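Phytase (Citrobacter braakii, PDB 3ZHC) belongs to branch 2 of the histidine phosphatase superfamily and combines a mixed beta sheet with many helices and five disulfides. Local coordinates at residues Q104-T118 and Y310-H324. The protein carries 2 engineered substitutions. Sequence-based numbering, arbitrary orientation.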
ATOM      1  N   GLN B 104      -4.880 -22.603  32.673  1.00 26.42           N
ATOM      2  CA  GLN B 104      -5.569 -21.614  31.802  1.00 25.87           C
ATOM      3  C   GLN B 104      -4.609 -20.827  30.910  1.00 24.96           C
ATOM      4  O   GLN B 104      -4.954 -20.495  29.770  1.00 24.86           O
ATOM      5  CB  GLN B 104      -6.394 -20.623  32.628  1.00 26.09           C
ATOM      6  CG  GLN B 104      -7.661 -21.201  33.248  1.00 26.85           C
ATOM      7  CD  GLN B 104      -8.793 -21.355  32.230  1.00 27.94           C
ATOM      8  OE1 GLN B 104      -9.669 -20.485  32.131  1.00 28.73           O
ATOM      9  NE2 GLN B 104      -8.772 -22.462  31.451  1.00 28.50           N
ATOM     10  N   VAL B 105      -3.421 -20.522  31.437  1.00 23.90           N
ATOM     11  CA  VAL B 105      -2.425 -19.742  30.723  1.00 23.04           C
ATOM     12  C   VAL B 105      -1.112 -20.501  30.686  1.00 22.25           C
ATOM     13  O   VAL B 105      -0.669 -21.022  31.697  1.00 22.30           O
ATOM     14  CB  VAL B 105      -2.220 -18.336  31.362  1.00 22.98           C
ATOM     15  CG1 VAL B 105      -1.152 -17.535  30.601  1.00 22.89           C
ATOM     16  CG2 VAL B 105      -3.527 -17.559  31.387  1.00 22.92           C
ATOM     17  N   ALA B 106      -0.514 -20.561  29.495  1.00 21.29           N
ATOM     18  CA  ALA B 106       0.799 -21.153  29.279  1.00 20.50           C
ATOM     19  C   ALA B 106       1.602 -20.228  28.349  1.00 19.76           C
ATOM     20  O   ALA B 106       1.037 -19.609  27.450  1.00 19.63           O
ATOM     21  CB  ALA B 106       0.677 -22.527  28.696  1.00 20.45           C
ATOM     22  N   VAL B 107       2.909 -20.136  28.580  1.00 18.95           N
ATOM     23  CA  VAL B 107       3.802 -19.308  27.750  1.00 18.23           C
ATOM     24  C   VAL B 107       5.004 -20.123  27.270  1.00 17.64           C
ATOM     25  O   VAL B 107       5.616 -20.843  28.049  1.00 17.67           O
ATOM     26  CB  VAL B 107       4.274 -18.049  28.501  1.00 18.22           C
ATOM     27  CG1 VAL B 107       5.336 -17.264  27.674  1.00 18.05           C
ATOM     28  CG2 VAL B 107       3.091 -17.168  28.826  1.00 17.99           C
ATOM     29  N   ILE B 108       5.310 -19.997  25.975  1.00 16.90           N
ATOM     30  CA  ILE B 108       6.484 -20.599  25.348  1.00 16.31           C
ATOM     31  C   ILE B 108       7.337 -19.482  24.768  1.00 15.94           C
ATOM     32  O   ILE B 108       6.809 -18.567  24.143  1.00 15.85           O
ATOM     33  CB  ILE B 108       6.106 -21.532  24.199  1.00 16.21           C
ATOM     34  CG1 ILE B 108       5.286 -22.728  24.710  1.00 15.82           C
ATOM     35  CG2 ILE B 108       7.369 -22.018  23.462  1.00 15.96           C
ATOM     36  CD1 ILE B 108       4.687 -23.552  23.609  1.00 15.36           C
ATOM     37  N   ALA B 109       8.650 -19.566  24.972  1.00 15.51           N
ATOM     38  CA  ALA B 109       9.592 -18.603  24.427  1.00 15.21           C
ATOM     39  C   ALA B 109      10.758 -19.311  23.761  1.00 14.85           C
ATOM     40  O   ALA B 109      11.167 -20.427  24.188  1.00 14.84           O
ATOM     41  CB  ALA B 109      10.099 -17.661  25.532  1.00 15.09           C
ATOM     42  N   ASP B 110      11.303 -18.671  22.718  1.00 14.25           N
ATOM     43  CA  ASP B 110      12.503 -19.144  22.075  1.00 14.02           C
ATOM     44  C   ASP B 110      13.672 -18.905  23.100  1.00 13.97           C
ATOM     45  O   ASP B 110      13.515 -18.149  24.057  1.00 13.45           O
ATOM     46  CB  ASP B 110      12.705 -18.423  20.737  1.00 13.87           C
ATOM     47  CG  ASP B 110      13.784 -19.044  19.860  1.00 13.85           C
ATOM     48  OD1 ASP B 110      14.388 -20.107  20.203  1.00 14.28           O
ATOM     49  OD2 ASP B 110      14.038 -18.458  18.808  1.00 13.70           O
ATOM     50  N   THR B 111      14.820 -19.553  22.880  1.00 14.04           N
ATOM     51  CA  THR B 111      15.945 -19.533  23.863  1.00 14.24           C
ATOM     52  C   THR B 111      16.678 -18.177  24.029  1.00 14.20           C
ATOM     53  O   THR B 111      17.506 -18.037  24.933  1.00 14.27           O
ATOM     54  CB  THR B 111      16.970 -20.626  23.528  1.00 14.23           C
ATOM     55  OG1 THR B 111      17.450 -20.430  22.202  1.00 14.68           O
ATOM     56  CG2 THR B 111      16.315 -22.003  23.614  1.00 14.38           C
ATOM     57  N   ASP B 112      16.378 -17.193  23.177  1.00 14.17           N
ATOM     58  CA  ASP B 112      17.030 -15.892  23.276  1.00 14.07           C
ATOM     59  C   ASP B 112      16.488 -15.113  24.452  1.00 13.90           C
ATOM     60  O   ASP B 112      15.325 -15.302  24.860  1.00 13.81           O
ATOM     61  CB  ASP B 112      16.847 -15.081  21.992  1.00 14.16           C
ATOM     62  CG  ASP B 112      17.481 -15.757  20.771  1.00 14.63           C
ATOM     63  OD1 ASP B 112      18.503 -16.468  20.907  1.00 15.76           O
ATOM     64  OD2 ASP B 112      16.957 -15.580  19.684  1.00 15.21           O
ATOM     65  N   GLN B 113      17.343 -14.240  25.003  1.00 13.61           N
ATOM     66  CA  GLN B 113      16.951 -13.304  26.043  1.00 13.52           C
ATOM     67  C   GLN B 113      15.759 -12.472  25.589  1.00 13.58           C
ATOM     68  O   GLN B 113      14.825 -12.258  26.373  1.00 13.57           O
ATOM     69  CB  GLN B 113      18.150 -12.388  26.408  1.00 13.51           C
ATOM     70  CG  GLN B 113      17.902 -11.270  27.489  1.00 13.16           C
ATOM     71  CD  GLN B 113      17.306  -9.954  26.935  1.00 12.92           C
ATOM     72  OE1 GLN B 113      17.106  -9.799  25.747  1.00 12.72           O
ATOM     73  NE2 GLN B 113      17.031  -9.017  27.824  1.00 12.79           N
ATOM     74  N   ARG B 114      15.781 -12.010  24.325  1.00 13.59           N
ATOM     75  CA  ARG B 114      14.702 -11.113  23.815  1.00 13.72           C
ATOM     76  C   ARG B 114      13.313 -11.734  23.809  1.00 13.66           C
ATOM     77  O   ARG B 114      12.331 -11.062  24.147  1.00 13.70           O
ATOM     78  CB  ARG B 114      15.035 -10.533  22.428  1.00 13.81           C
ATOM     79  CG  ARG B 114      15.150 -11.502  21.264  1.00 14.38           C
ATOM     80  CD  ARG B 114      15.495 -10.710  19.982  1.00 15.47           C
ATOM     81  NE  ARG B 114      15.815 -11.582  18.844  1.00 16.64           N
ATOM     82  CZ  ARG B 114      17.036 -11.782  18.309  1.00 17.54           C
ATOM     83  NH1 ARG B 114      18.138 -11.169  18.766  1.00 17.67           N
ATOM     84  NH2 ARG B 114      17.150 -12.620  17.271  1.00 18.33           N
ATOM     85  N   THR B 115      13.238 -13.007  23.431  1.00 13.68           N
ATOM     86  CA  THR B 115      11.975 -13.736  23.430  1.00 13.67           C
ATOM     87  C   THR B 115      11.592 -14.131  24.875  1.00 13.75           C
ATOM     88  O   THR B 115      10.465 -13.930  25.283  1.00 13.61           O
ATOM     89  CB  THR B 115      12.039 -14.969  22.516  1.00 13.58           C
ATOM     90  OG1 THR B 115      13.208 -15.698  22.796  1.00 13.25           O
ATOM     91  CG2 THR B 115      12.075 -14.543  21.034  1.00 13.70           C
ATOM     92  N   ARG B 116      12.551 -14.679  25.624  1.00 14.00           N
ATOM     93  CA  ARG B 116      12.334 -15.086  27.036  1.00 14.28           C
ATOM     94  C   ARG B 116      11.823 -13.940  27.914  1.00 14.23           C
ATOM     95  O   ARG B 116      10.850 -14.120  28.651  1.00 14.16           O
ATOM     96  CB  ARG B 116      13.615 -15.690  27.632  1.00 14.41           C
ATOM     97  CG  ARG B 116      13.847 -17.190  27.237  1.00 15.15           C
ATOM     98  CD  ARG B 116      15.313 -17.631  27.394  1.00 16.48           C
ATOM     99  NE  ARG B 116      15.819 -16.906  28.500  1.00 17.74           N
ATOM    100  CZ  ARG B 116      16.914 -16.158  28.559  1.00 17.98           C
ATOM    101  NH1 ARG B 116      17.791 -16.022  27.561  1.00 17.94           N
ATOM    102  NH2 ARG B 116      17.144 -15.558  29.686  1.00 18.59           N
ATOM    103  N   LYS B 117      12.478 -12.775  27.822  1.00 14.25           N
ATOM    104  CA  LYS B 117      12.033 -11.572  28.552  1.00 14.33           C
ATOM    105  C   LYS B 117      10.741 -10.972  27.980  1.00 14.27           C
ATOM    106  O   LYS B 117      10.053 -10.236  28.689  1.00 14.02           O
ATOM    107  CB  LYS B 117      13.120 -10.475  28.607  1.00 14.40           C
ATOM    108  CG  LYS B 117      14.455 -10.866  29.256  1.00 15.08           C
ATOM    109  CD  LYS B 117      14.325 -11.738  30.494  1.00 15.83           C
ATOM    110  CE  LYS B 117      15.681 -11.969  31.102  1.00 16.59           C
ATOM    111  NZ  LYS B 117      16.227 -10.742  31.770  1.00 16.81           N
ATOM    112  N   THR B 118      10.417 -11.260  26.706  1.00 14.35           N
ATOM    113  CA  THR B 118       9.099 -10.847  26.151  1.00 14.47           C
ATOM    114  C   THR B 118       7.983 -11.700  26.820  1.00 14.51           C
ATOM    115  O   THR B 118       6.920 -11.180  27.136  1.00 14.57           O
ATOM    116  CB  THR B 118       9.048 -10.916  24.625  1.00 14.51           C
ATOM    117  OG1 THR B 118       9.901  -9.906  24.087  1.00 14.50           O
ATOM    118  CG2 THR B 118       7.616 -10.684  24.106  1.00 14.50           C
ATOM    119  N   TYR B 310       8.037 -29.164  26.194  1.00 31.36           N
ATOM    120  CA  TYR B 310       7.970 -28.159  27.277  1.00 30.77           C
ATOM    121  C   TYR B 310       7.239 -28.667  28.544  1.00 30.38           C
ATOM    122  O   TYR B 310       7.481 -28.153  29.625  1.00 30.44           O
ATOM    123  CB  TYR B 310       7.292 -26.867  26.771  1.00 30.62           C
ATOM    124  CG  TYR B 310       7.898 -26.327  25.487  1.00 30.22           C
ATOM    125  CD1 TYR B 310       9.092 -25.604  25.499  1.00 29.88           C
ATOM    126  CD2 TYR B 310       7.275 -26.546  24.252  1.00 29.99           C
ATOM    127  CE1 TYR B 310       9.662 -25.102  24.289  1.00 29.74           C
ATOM    128  CE2 TYR B 310       7.828 -26.056  23.046  1.00 29.78           C
ATOM    129  CZ  TYR B 310       9.012 -25.341  23.073  1.00 29.54           C
ATOM    130  OH  TYR B 310       9.527 -24.877  21.910  1.00 28.85           O
ATOM    131  N   GLY B 311       6.358 -29.664  28.403  1.00 29.87           N
ATOM    132  CA  GLY B 311       5.577 -30.193  29.538  1.00 29.47           C
ATOM    133  C   GLY B 311       4.372 -29.315  29.859  1.00 29.03           C
ATOM    134  O   GLY B 311       4.093 -29.046  31.030  1.00 29.06           O
ATOM    135  N   ILE B 312       3.668 -28.868  28.813  1.00 28.40           N
ATOM    136  CA  ILE B 312       2.471 -28.044  28.948  1.00 27.93           C
ATOM    137  C   ILE B 312       1.270 -28.941  28.733  1.00 27.57           C
ATOM    138  O   ILE B 312       1.224 -29.687  27.767  1.00 27.43           O
ATOM    139  CB  ILE B 312       2.458 -26.853  27.932  1.00 27.87           C
ATOM    140  CG1 ILE B 312       3.601 -25.876  28.241  1.00 27.86           C
ATOM    141  CG2 ILE B 312       1.119 -26.119  27.952  1.00 27.63           C
ATOM    142  CD1 ILE B 312       3.747 -24.762  27.240  1.00 27.74           C
ATOM    143  N   LYS B 313       0.301 -28.871  29.643  1.00 27.20           N
ATOM    144  CA  LYS B 313      -0.923 -29.644  29.515  1.00 26.99           C
ATOM    145  C   LYS B 313      -1.907 -28.832  28.699  1.00 26.41           C
ATOM    146  O   LYS B 313      -2.532 -27.907  29.218  1.00 26.42           O
ATOM    147  CB  LYS B 313      -1.506 -29.996  30.890  1.00 27.16           C
ATOM    148  CG  LYS B 313      -0.595 -30.933  31.749  1.00 27.94           C
ATOM    149  CD  LYS B 313      -0.499 -32.355  31.169  1.00 28.85           C
ATOM    150  CE  LYS B 313       0.225 -33.324  32.134  1.00 29.32           C
ATOM    151  NZ  LYS B 313       0.418 -34.687  31.512  1.00 29.84           N
ATOM    152  N   LEU B 314      -2.028 -29.172  27.408  1.00 25.74           N
ATOM    153  CA  LEU B 314      -3.000 -28.533  26.515  1.00 25.15           C
ATOM    154  C   LEU B 314      -4.321 -29.295  26.679  1.00 24.67           C
ATOM    155  O   LEU B 314      -4.302 -30.479  26.995  1.00 24.77           O
ATOM    156  CB  LEU B 314      -2.517 -28.552  25.055  1.00 25.11           C
ATOM    157  CG  LEU B 314      -1.267 -27.709  24.688  1.00 25.21           C
ATOM    158  CD1 LEU B 314      -0.831 -27.952  23.249  1.00 24.56           C
ATOM    159  CD2 LEU B 314      -1.496 -26.199  24.930  1.00 24.91           C
ATOM    160  N   PRO B 315      -5.479 -28.632  26.466  1.00 23.87           N
ATOM    161  CA  PRO B 315      -5.685 -27.250  26.055  1.00 23.36           C
ATOM    162  C   PRO B 315      -5.522 -26.227  27.194  1.00 22.77           C
ATOM    163  O   PRO B 315      -5.517 -26.580  28.374  1.00 22.71           O
ATOM    164  CB  PRO B 315      -7.134 -27.254  25.577  1.00 23.37           C
ATOM    165  CG  PRO B 315      -7.801 -28.214  26.495  1.00 23.58           C
ATOM    166  CD  PRO B 315      -6.767 -29.309  26.714  1.00 23.88           C
ATOM    167  N   VAL B 316      -5.384 -24.973  26.790  1.00 22.09           N
ATOM    168  CA  VAL B 316      -5.324 -23.824  27.682  1.00 21.57           C
ATOM    169  C   VAL B 316      -6.142 -22.734  27.024  1.00 21.11           C
ATOM    170  O   VAL B 316      -6.341 -22.771  25.801  1.00 21.12           O
ATOM    171  CB  VAL B 316      -3.867 -23.352  27.934  1.00 21.60           C
ATOM    172  CG1 VAL B 316      -3.055 -24.449  28.691  1.00 21.27           C
ATOM    173  CG2 VAL B 316      -3.179 -22.964  26.629  1.00 21.26           C
ATOM    174  N   SER B 317      -6.617 -21.779  27.815  1.00 20.47           N
ATOM    175  CA  SER B 317      -7.428 -20.664  27.283  1.00 20.10           C
ATOM    176  C   SER B 317      -6.589 -19.666  26.495  1.00 19.49           C
ATOM    177  O   SER B 317      -7.069 -19.089  25.526  1.00 19.48           O
ATOM    178  CB  SER B 317      -8.176 -19.924  28.414  1.00 20.19           C
ATOM    179  OG  SER B 317      -9.021 -20.805  29.135  1.00 20.59           O
ATOM    180  N   LEU B 318      -5.344 -19.466  26.934  1.00 18.81           N
ATOM    181  CA  LEU B 318      -4.397 -18.568  26.287  1.00 18.24           C
ATOM    182  C   LEU B 318      -3.023 -19.210  26.257  1.00 17.65           C
ATOM    183  O   LEU B 318      -2.450 -19.475  27.306  1.00 17.66           O
ATOM    184  CB  LEU B 318      -4.338 -17.224  27.033  1.00 18.27           C
ATOM    185  CG  LEU B 318      -3.312 -16.176  26.576  1.00 18.28           C
ATOM    186  CD1 LEU B 318      -3.548 -15.779  25.124  1.00 18.44           C
ATOM    187  CD2 LEU B 318      -3.358 -14.966  27.484  1.00 18.07           C
ATOM    188  N   LEU B 319      -2.518 -19.471  25.047  1.00 16.94           N
ATOM    189  CA  LEU B 319      -1.153 -19.938  24.816  1.00 16.36           C
ATOM    190  C   LEU B 319      -0.454 -18.762  24.135  1.00 15.78           C
ATOM    191  O   LEU B 319      -0.829 -18.390  23.028  1.00 15.76           O
ATOM    192  CB  LEU B 319      -1.128 -21.189  23.934  1.00 16.28           C
ATOM    193  CG  LEU B 319       0.237 -21.745  23.489  1.00 16.43           C
ATOM    194  CD1 LEU B 319       1.062 -22.231  24.666  1.00 15.84           C
ATOM    195  CD2 LEU B 319       0.078 -22.876  22.444  1.00 16.33           C
ATOM    196  N   PHE B 320       0.544 -18.177  24.802  1.00 15.04           N
ATOM    197  CA  PHE B 320       1.316 -17.039  24.266  1.00 14.44           C
ATOM    198  C   PHE B 320       2.672 -17.565  23.861  1.00 13.90           C
ATOM    199  O   PHE B 320       3.361 -18.177  24.677  1.00 13.85           O
ATOM    200  CB  PHE B 320       1.435 -15.948  25.324  1.00 14.50           C
ATOM    201  CG  PHE B 320       2.216 -14.732  24.878  1.00 14.30           C
ATOM    202  CD1 PHE B 320       1.575 -13.678  24.225  1.00 13.83           C
ATOM    203  CD2 PHE B 320       3.609 -14.640  25.120  1.00 13.99           C
ATOM    204  CE1 PHE B 320       2.297 -12.540  23.809  1.00 13.95           C
ATOM    205  CE2 PHE B 320       4.341 -13.496  24.703  1.00 13.88           C
ATOM    206  CZ  PHE B 320       3.684 -12.452  24.054  1.00 13.93           C
ATOM    207  N   ILE B 321       3.060 -17.337  22.601  1.00 13.35           N
ATOM    208  CA  ILE B 321       4.327 -17.842  22.048  1.00 12.90           C
ATOM    209  C   ILE B 321       5.202 -16.648  21.607  1.00 12.61           C
ATOM    210  O   ILE B 321       4.814 -15.898  20.710  1.00 12.56           O
ATOM    211  CB  ILE B 321       4.103 -18.830  20.880  1.00 12.91           C
ATOM    212  CG1 ILE B 321       3.155 -19.967  21.296  1.00 12.79           C
ATOM    213  CG2 ILE B 321       5.448 -19.417  20.391  1.00 12.69           C
ATOM    214  CD1 ILE B 321       2.982 -21.058  20.239  1.00 12.27           C
ATOM    215  N   ALA B 322       6.368 -16.496  22.258  1.00 12.27           N
ATOM    216  CA  ALA B 322       7.323 -15.406  21.985  1.00 12.08           C
ATOM    217  C   ALA B 322       8.395 -15.849  20.973  1.00 11.97           C
ATOM    218  O   ALA B 322       9.282 -16.665  21.287  1.00 11.71           O
ATOM    219  CB  ALA B 322       7.975 -14.919  23.272  1.00 11.97           C
ATOM    220  N   GLY B 323       8.296 -15.295  19.770  1.00 11.89           N
ATOM    221  CA  GLY B 323       9.225 -15.552  18.695  1.00 11.96           C
ATOM    222  C   GLY B 323       9.771 -14.257  18.130  1.00 11.96           C
ATOM    223  O   GLY B 323       9.945 -13.276  18.860  1.00 12.03           O
ATOM    224  N   HIS B 324      10.028 -14.271  16.814  1.00 12.01           N
ATOM    225  CA  HIS B 324      10.666 -13.173  16.095  1.00 11.94           C
ATOM    226  C   HIS B 324       9.842 -12.719  14.914  1.00 11.86           C
ATOM    227  O   HIS B 324       8.811 -13.358  14.551  1.00 12.03           O
ATOM    228  CB  HIS B 324      12.032 -13.649  15.609  1.00 12.08           C
ATOM    229  CG  HIS B 324      12.805 -14.396  16.652  1.00 12.19           C
ATOM    230  ND1 HIS B 324      13.629 -13.767  17.551  1.00 12.00           N
ATOM    231  CD2 HIS B 324      12.870 -15.718  16.946  1.00 12.62           C
ATOM    232  CE1 HIS B 324      14.174 -14.660  18.352  1.00 12.04           C
ATOM    233  NE2 HIS B 324      13.731 -15.852  18.011  1.00 12.40           N
TER
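The imidazole of H324 lies with one face under the CG2 methyl of T115, which sits 3.8 Å from the ring centroid. Polar groups meet its rim: D110 OD2 accepts a bond from NE2 at 2.7 Å, and NE of R114 lies near ND1. The D110 oxygen lies in the imidazole plane, NE2 meets it on the anti side, somewhat out of the carboxylate plane, and the two planes stand 80° apart. D112 OD2 comes 3.2 Å from H324 CE1 and rides over one face of the R114 guanidinium, a long salt bridge with no N-H aimed at the oxygen, while the in-plane edge of that group turns to the imidazole. R114 NH1 bonds the carbonyl of G67, and H39 meets the H324 ring. D110 has CG anti to its backbone N (chi1 -169°), which sends the carboxylate across to the histidine, and its other oxygen, OD1, takes the N-H of T111.

Farther back, I108 puts CG2 over one face of the Y310 ring, whose hydroxyl bonds D144, and rests CG1 on I312 CD1 at 3.6 Å. A106 CB fills in beside I312 CG2 and L319 CD1. On the opposite face of the sheet, V107 CG1 reaches the edge of F320, 4.0 Å from CD2; F122 stacks on that ring.

Between these two layers of side chains, strands 105-109 and 318-323 run parallel, 14° apart, joined by backbone bonds from L318 N to Q104 O through to D110 N to A322 O. Both strands belong to the central mixed sheet, where 134-135 pairs with 105-109 and 28-38 with 318-323. D110 stands just past the end of 105-109, beside H324, the histidine of the HD motif that follows strand 318-323 in this histidine phosphatase branch.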